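Local coordinates for protein superoxide dismutase (Leishmania major, PDB 4F2N) that catalyses the dismutation of superoxide to molecular oxygen and hydrogen peroxide at an iron centre, as a two-chain assembly of the iron/manganese superoxide dismutase family, at residues L55-H58 / Y59-H63; F106-S109 / F110-C114. All coordinates share one frame; numbering follows the deposited sequence.

Contact 1 (L55-H58 / Y59-H63). With FE2 (Fe (II) ion), chain N.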
ATOM      1  N   LEU B  55      -3.699  -8.866 -15.079  1.00 22.90           N
ATOM      2  CA  LEU B  55      -2.319  -8.752 -15.591  1.00 23.51           C
ATOM      3  C   LEU B  55      -2.144  -7.471 -16.393  1.00 23.97           C
ATOM      4  O   LEU B  55      -1.094  -6.819 -16.311  1.00 24.06           O
ATOM      5  CB  LEU B  55      -1.916  -9.958 -16.458  1.00 24.13           C
ATOM      6  CG  LEU B  55      -0.504  -9.897 -17.058  1.00 24.04           C
ATOM      7  CD1 LEU B  55       0.559  -9.822 -15.956  1.00 23.33           C
ATOM      8  CD2 LEU B  55      -0.246 -11.101 -17.943  1.00 24.96           C
ATOM      9  N   GLU B  56      -3.163  -7.121 -17.172  1.00 24.91           N
ATOM     10  CA  GLU B  56      -3.108  -5.909 -18.002  1.00 25.90           C
ATOM     11  C   GLU B  56      -2.914  -4.655 -17.133  1.00 24.40           C
ATOM     12  O   GLU B  56      -2.053  -3.804 -17.426  1.00 24.31           O
ATOM     13  CB  GLU B  56      -4.369  -5.765 -18.857  1.00 28.39           C
ATOM     14  CG  GLU B  56      -4.381  -4.500 -19.692  1.00 31.31           C
ATOM     15  CD  GLU B  56      -5.615  -4.327 -20.546  1.00 35.18           C
ATOM     16  OE1 GLU B  56      -6.727  -4.815 -20.199  1.00 36.50           O
ATOM     17  OE2 GLU B  56      -5.464  -3.661 -21.588  1.00 38.68           O
ATOM     18  N   LEU B  57      -3.715  -4.548 -16.072  1.00 23.11           N
ATOM     19  CA  LEU B  57      -3.573  -3.427 -15.127  1.00 22.27           C
ATOM     20  C   LEU B  57      -2.168  -3.427 -14.577  1.00 21.20           C
ATOM     21  O   LEU B  57      -1.482  -2.397 -14.564  1.00 21.27           O
ATOM     22  CB  LEU B  57      -4.563  -3.552 -13.963  1.00 21.91           C
ATOM     23  CG  LEU B  57      -6.024  -3.359 -14.377  1.00 22.83           C
ATOM     24  CD1 LEU B  57      -6.944  -3.743 -13.222  1.00 22.25           C
ATOM     25  CD2 LEU B  57      -6.265  -1.927 -14.863  1.00 22.86           C
ATOM     26  N   HIS B  58      -1.721  -4.585 -14.119  1.00 20.49           N
ATOM     27  CA  HIS B  58      -0.494  -4.642 -13.317  1.00 19.66           C
ATOM     28  C   HIS B  58       0.724  -4.327 -14.151  1.00 20.60           C
ATOM     29  O   HIS B  58       1.630  -3.563 -13.736  1.00 19.55           O
ATOM     30  CB  HIS B  58      -0.338  -6.039 -12.700  1.00 18.91           C
ATOM     31  CG  HIS B  58       0.562  -6.057 -11.478  1.00 17.55           C
ATOM     32  ND1 HIS B  58       0.661  -7.126 -10.667  1.00 17.25           N
ATOM     33  CD2 HIS B  58       1.384  -5.061 -10.925  1.00 17.06           C
ATOM     34  CE1 HIS B  58       1.501  -6.828  -9.651  1.00 17.16           C
ATOM     35  NE2 HIS B  58       1.932  -5.572  -9.817  1.00 16.03           N
ATOM     36  N   TYR B  59       0.750  -4.923 -15.340  1.00 21.43           N
ATOM     37  CA  TYR B  59       1.881  -4.819 -16.255  1.00 22.87           C
ATOM     38  C   TYR B  59       1.787  -3.560 -17.114  1.00 24.30           C
ATOM     39  O   TYR B  59       2.723  -2.758 -17.131  1.00 24.10           O
ATOM     40  CB  TYR B  59       1.939  -6.088 -17.137  1.00 23.76           C
ATOM     41  CG  TYR B  59       2.992  -6.118 -18.247  1.00 24.79           C
ATOM     42  CD1 TYR B  59       4.321  -6.442 -17.976  1.00 24.65           C
ATOM     43  CD2 TYR B  59       2.639  -5.851 -19.572  1.00 26.14           C
ATOM     44  CE1 TYR B  59       5.275  -6.491 -18.992  1.00 25.86           C
ATOM     45  CE2 TYR B  59       3.580  -5.909 -20.601  1.00 27.36           C
ATOM     46  CZ  TYR B  59       4.887  -6.235 -20.303  1.00 26.86           C
ATOM     47  OH  TYR B  59       5.793  -6.265 -21.332  1.00 28.04           O
ATOM     48  N   SER B  60       0.675  -3.398 -17.845  1.00 25.36           N
ATOM     49  CA  SER B  60       0.531  -2.244 -18.753  1.00 27.29           C
ATOM     50  C   SER B  60       0.260  -0.908 -18.074  1.00 26.50           C
ATOM     51  O   SER B  60       0.521   0.119 -18.684  1.00 26.46           O
ATOM     52  CB  SER B  60      -0.548  -2.475 -19.808  1.00 29.03           C
ATOM     53  OG  SER B  60      -0.129  -3.544 -20.615  1.00 32.84           O
ATOM     54  N   LYS B  61      -0.289  -0.912 -16.852  1.00 25.37           N
ATOM     55  CA  LYS B  61      -0.532   0.359 -16.133  1.00 26.13           C
ATOM     56  C   LYS B  61       0.499   0.621 -15.051  1.00 24.50           C
ATOM     57  O   LYS B  61       1.221   1.591 -15.148  1.00 24.87           O
ATOM     58  CB  LYS B  61      -1.929   0.476 -15.500  1.00 26.80           C
ATOM     59  CG  LYS B  61      -3.101  -0.004 -16.341  1.00 30.03           C
ATOM     60  CD  LYS B  61      -3.357   0.854 -17.551  1.00 33.24           C
ATOM     61  CE  LYS B  61      -4.432   0.181 -18.406  1.00 35.96           C
ATOM     62  NZ  LYS B  61      -4.490   0.822 -19.734  1.00 37.37           N
ATOM     63  N   HIS B  62       0.536  -0.224 -14.015  1.00 22.73           N
ATOM     64  CA  HIS B  62       1.433  -0.017 -12.858  1.00 21.52           C
ATOM     65  C   HIS B  62       2.894  -0.097 -13.218  1.00 21.05           C
ATOM     66  O   HIS B  62       3.657   0.852 -13.023  1.00 19.98           O
ATOM     67  CB  HIS B  62       1.111  -1.004 -11.736  1.00 20.37           C
ATOM     68  CG  HIS B  62      -0.236  -0.767 -11.094  1.00 20.67           C
ATOM     69  ND1 HIS B  62      -0.409   0.085 -10.067  1.00 20.77           N
ATOM     70  CD2 HIS B  62      -1.479  -1.322 -11.359  1.00 20.64           C
ATOM     71  CE1 HIS B  62      -1.704   0.091  -9.701  1.00 20.70           C
ATOM     72  NE2 HIS B  62      -2.357  -0.786 -10.492  1.00 20.33           N
ATOM     73  N   HIS B  63       3.302  -1.230 -13.779  1.00 20.72           N
ATOM     74  CA  HIS B  63       4.702  -1.395 -14.110  1.00 20.59           C
ATOM     75  C   HIS B  63       5.139  -0.385 -15.146  1.00 21.39           C
ATOM     76  O   HIS B  63       6.173   0.250 -15.008  1.00 20.84           O
ATOM     77  CB  HIS B  63       4.961  -2.807 -14.599  1.00 20.32           C
ATOM     78  CG  HIS B  63       6.414  -3.150 -14.659  1.00 20.09           C
ATOM     79  ND1 HIS B  63       6.852  -4.379 -14.976  1.00 20.37           N
ATOM     80  CD2 HIS B  63       7.537  -2.389 -14.399  1.00 19.85           C
ATOM     81  CE1 HIS B  63       8.202  -4.399 -14.938  1.00 20.07           C
ATOM     82  NE2 HIS B  63       8.618  -3.184 -14.592  1.00 19.96           N
TER
HETATM   83 FE   FE2 N 300       2.913  -4.416  -8.249  1.00 16.82          FE
HETATM   84  O   HOH W   1       3.952  -3.396  -6.523  1.00 12.29           O

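Contact 2 (F106-S109 / F110-C114). With FE2 (Fe (II) ion), chain N.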
ATOM      1  N   PHE B 106      12.613  -2.915 -10.916  1.00 18.04           N
ATOM      2  CA  PHE B 106      13.320  -4.160 -10.662  1.00 18.41           C
ATOM      3  C   PHE B 106      12.361  -5.185 -10.026  1.00 17.93           C
ATOM      4  O   PHE B 106      12.311  -6.353 -10.466  1.00 18.48           O
ATOM      5  CB  PHE B 106      14.537  -3.923  -9.744  1.00 18.52           C
ATOM      6  CG  PHE B 106      15.146  -5.209  -9.226  1.00 19.51           C
ATOM      7  CD1 PHE B 106      16.147  -5.853  -9.950  1.00 20.61           C
ATOM      8  CD2 PHE B 106      14.691  -5.796  -8.042  1.00 19.49           C
ATOM      9  CE1 PHE B 106      16.683  -7.076  -9.509  1.00 21.28           C
ATOM     10  CE2 PHE B 106      15.213  -7.009  -7.586  1.00 20.74           C
ATOM     11  CZ  PHE B 106      16.223  -7.649  -8.326  1.00 21.25           C
ATOM     12  N   ASN B 107      11.612  -4.761  -9.005  1.00 16.98           N
ATOM     13  CA  ASN B 107      10.776  -5.712  -8.250  1.00 17.04           C
ATOM     14  C   ASN B 107       9.769  -6.370  -9.170  1.00 16.73           C
ATOM     15  O   ASN B 107       9.592  -7.593  -9.109  1.00 17.12           O
ATOM     16  CB  ASN B 107      10.046  -5.046  -7.075  1.00 16.89           C
ATOM     17  CG  ASN B 107      10.999  -4.553  -6.010  1.00 17.53           C
ATOM     18  OD1 ASN B 107      12.153  -5.020  -5.907  1.00 17.64           O
ATOM     19  ND2 ASN B 107      10.530  -3.616  -5.207  1.00 17.36           N
ATOM     20  N   HIS B 108       9.129  -5.573 -10.033  1.00 16.52           N
ATOM     21  CA  HIS B 108       8.123  -6.132 -10.977  1.00 16.73           C
ATOM     22  C   HIS B 108       8.762  -7.019 -12.019  1.00 16.96           C
ATOM     23  O   HIS B 108       8.216  -8.077 -12.352  1.00 17.99           O
ATOM     24  CB  HIS B 108       7.276  -5.031 -11.656  1.00 16.75           C
ATOM     25  CG  HIS B 108       6.245  -4.408 -10.725  1.00 16.49           C
ATOM     26  ND1 HIS B 108       6.548  -3.390  -9.872  1.00 16.26           N
ATOM     27  CD2 HIS B 108       4.924  -4.746 -10.477  1.00 16.32           C
ATOM     28  CE1 HIS B 108       5.477  -3.079  -9.139  1.00 16.22           C
ATOM     29  NE2 HIS B 108       4.473  -3.916  -9.484  1.00 16.31           N
ATOM     30  N   SER B 109       9.906  -6.605 -12.566  1.00 17.13           N
ATOM     31  CA  SER B 109      10.623  -7.417 -13.559  1.00 17.67           C
ATOM     32  C   SER B 109      10.959  -8.786 -13.015  1.00 17.70           C
ATOM     33  O   SER B 109      10.831  -9.801 -13.702  1.00 18.27           O
ATOM     34  CB  SER B 109      11.891  -6.689 -14.053  1.00 17.68           C
ATOM     35  OG  SER B 109      11.502  -5.490 -14.705  1.00 17.60           O
ATOM     36  N   PHE B 110      11.384  -8.805 -11.765  1.00 17.23           N
ATOM     37  CA  PHE B 110      11.784 -10.043 -11.116  1.00 17.48           C
ATOM     38  C   PHE B 110      10.557 -10.915 -10.905  1.00 17.72           C
ATOM     39  O   PHE B 110      10.579 -12.116 -11.201  1.00 18.65           O
ATOM     40  CB  PHE B 110      12.500  -9.755  -9.773  1.00 17.00           C
ATOM     41  CG  PHE B 110      13.086 -10.996  -9.160  1.00 17.46           C
ATOM     42  CD1 PHE B 110      14.243 -11.568  -9.694  1.00 18.14           C
ATOM     43  CD2 PHE B 110      12.485 -11.596  -8.066  1.00 17.33           C
ATOM     44  CE1 PHE B 110      14.799 -12.718  -9.135  1.00 18.90           C
ATOM     45  CE2 PHE B 110      13.028 -12.756  -7.508  1.00 18.19           C
ATOM     46  CZ  PHE B 110      14.180 -13.317  -8.036  1.00 18.78           C
ATOM     47  N   PHE B 111       9.466 -10.291 -10.439  1.00 17.20           N
ATOM     48  CA  PHE B 111       8.169 -10.955 -10.285  1.00 17.27           C
ATOM     49  C   PHE B 111       7.696 -11.656 -11.560  1.00 18.28           C
ATOM     50  O   PHE B 111       7.248 -12.811 -11.485  1.00 18.59           O
ATOM     51  CB  PHE B 111       7.125  -9.915  -9.841  1.00 16.64           C
ATOM     52  CG  PHE B 111       5.832 -10.486  -9.343  1.00 16.59           C
ATOM     53  CD1 PHE B 111       5.799 -11.566  -8.450  1.00 16.81           C
ATOM     54  CD2 PHE B 111       4.628  -9.898  -9.724  1.00 16.55           C
ATOM     55  CE1 PHE B 111       4.582 -12.059  -7.975  1.00 17.20           C
ATOM     56  CE2 PHE B 111       3.398 -10.386  -9.233  1.00 16.86           C
ATOM     57  CZ  PHE B 111       3.384 -11.457  -8.358  1.00 16.96           C
ATOM     58  N   TRP B 112       7.764 -10.984 -12.709  1.00 18.48           N
ATOM     59  CA  TRP B 112       7.326 -11.633 -13.956  1.00 20.06           C
ATOM     60  C   TRP B 112       8.147 -12.845 -14.293  1.00 21.11           C
ATOM     61  O   TRP B 112       7.610 -13.825 -14.810  1.00 21.99           O
ATOM     62  CB  TRP B 112       7.337 -10.665 -15.141  1.00 20.03           C
ATOM     63  CG  TRP B 112       6.567  -9.392 -14.891  1.00 19.74           C
ATOM     64  CD1 TRP B 112       6.982  -8.089 -15.175  1.00 19.81           C
ATOM     65  CD2 TRP B 112       5.234  -9.252 -14.291  1.00 19.55           C
ATOM     66  NE1 TRP B 112       6.020  -7.174 -14.799  1.00 19.57           N
ATOM     67  CE2 TRP B 112       4.943  -7.811 -14.260  1.00 19.16           C
ATOM     68  CE3 TRP B 112       4.294 -10.140 -13.785  1.00 19.69           C
ATOM     69  CZ2 TRP B 112       3.752  -7.309 -13.754  1.00 19.17           C
ATOM     70  CZ3 TRP B 112       3.096  -9.622 -13.269  1.00 19.52           C
ATOM     71  CH2 TRP B 112       2.826  -8.240 -13.256  1.00 19.16           C
ATOM     72  N   LYS B 113       9.445 -12.793 -14.013  1.00 21.43           N
ATOM     73  CA  LYS B 113      10.334 -13.953 -14.251  1.00 22.84           C
ATOM     74  C   LYS B 113      10.004 -15.140 -13.343  1.00 22.67           C
ATOM     75  O   LYS B 113      10.286 -16.299 -13.714  1.00 23.32           O
ATOM     76  CB  LYS B 113      11.807 -13.560 -14.064  1.00 23.68           C
ATOM     77  CG  LYS B 113      12.313 -12.529 -15.052  1.00 26.03           C
ATOM     78  CD  LYS B 113      12.377 -13.063 -16.459  1.00 28.80           C
ATOM     79  CE  LYS B 113      13.713 -13.733 -16.732  1.00 31.11           C
ATOM     80  NZ  LYS B 113      13.712 -14.175 -18.158  1.00 34.14           N
ATOM     81  N   CYS B 114       9.403 -14.861 -12.179  1.00 21.66           N
ATOM     82  CA  CYS B 114       8.987 -15.898 -11.237  1.00 21.41           C
ATOM     83  C   CYS B 114       7.695 -16.608 -11.618  1.00 21.72           C
ATOM     84  O   CYS B 114       7.298 -17.534 -10.913  1.00 21.27           O
ATOM     85  CB  CYS B 114       8.758 -15.300  -9.859  1.00 20.98           C
ATOM     86  SG  CYS B 114      10.320 -14.790  -9.160  1.00 21.25           S
TER
HETATM   87 FE   FE2 N 300       2.913  -4.416  -8.249  1.00 16.82          FE
HETATM   88  O   HOH W   1       3.952  -3.396  -6.523  1.00 12.29           O

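Contact 1 (L55-H58 / Y59-H63)
The first iron ligand of the superoxide dismutase, H58, and its helical neighbour H62 meet on a turn of helix 52-71 that widens to a pi-type turn. The carbonyl L57 O marks the change of pitch. It takes K61 N at 3.0 Å from above the carbonyl plane and H62 N, also at 3.0 Å, almost straight along the C=O direction, with an N-H...O angle of 163°. The i+5 pattern continues in H63 N to H58 O, 2.9 Å, whereas Y59 N to L55 O at 2.8 Å is still alpha-helical. H58 and H62 cross at about a right angle, and H62 CB lies at the edge of the H58 ring, 4.1 Å from CD2. With CG anti to the backbone N (chi1 -158°), the H58 imidazole projects off the helix, and NE2 reaches iron at 2.2 Å. H62 instead sets its ring edge against the backbone, CD2 being 3.4 Å from L57 O. Along the flanks, L57 CD2 packs on K61 CG at 4.0 Å, and L55 runs side by side with Y59, whose OH is hydrogen-bonded to P36 O. The H62 ring stacks on H195, another iron ligand, and its NE2 is hydrogen-bonded to Y198 OH of the second subunit, so this turn links the metal site to the dimer interface. Helix 96-113 packs on another flank: W112 meets L55 and H58, F111 touches H58, and S109 packs on H63.

Contact 2 (F106-S109 / F110-C114)
H108 O is approached by both the backbone and the side chain of W112. The amide W112 N donates to it at 3.0 Å with an N-H...O angle of 159°, while the indole passes beneath the same oxygen, which sits over one ring face, offset toward the rim and 3.1 Å from W112 CD1. W112 CG lies beside its own backbone N (chi1 -53°), which folds the ring back along the preceding turn. There the H108 side chain meets it too: H108 CB is 4.0 Å from W112 NE1, and W112 CZ2 stands at the edge of the imidazole. The indole NE1 is hydrogen-bonded to H63 ND1 rather than to the carbonyl. H108 is held at both ring nitrogens, NE2 by the iron and ND1 by Q104 O one turn earlier, which should fix the ring's rotation. Alpha-helical bonds precede W112, F110 N to F106 O at 2.9 Å and F111 N to N107 O at 3.0 Å, and the spacing slackens in the weak K113 N to S109 O bond. On another side, F106 CE2 rests 4.4 Å from F110 CB, and F106 reaches helix 82-89 while F110 leans on W158 and T189 of the sheet. A metal-binding histidine on a buried helix, walled by aromatic residues that include W156, is characteristic of the iron/manganese superoxide dismutase active site, where the alpha-hairpin domain meets the C-terminal domain.

How the contacts relate
Contacts 1 and 2 lie in series on helices 52-71 and 96-113 of the alpha-hairpin domain, and each supplies one histidine to the iron, whose other ligands are D191, H195 and water 1. Contact 2 is buried near the centre of the chain and largely aromatic, in alpha-helical geometry up to its C-terminal end. The centre of contact 1 lies about 15 Å from the centre of the chain; this contact is partly exposed, carries a pi-type turn and more polar or charged side chains, and reaches the second subunit, which contact 2 does not touch. The two helices also meet where H63 CE1 packs on S109 OG at 3.5 Å, beside the junction of the two ligand histidines at the iron.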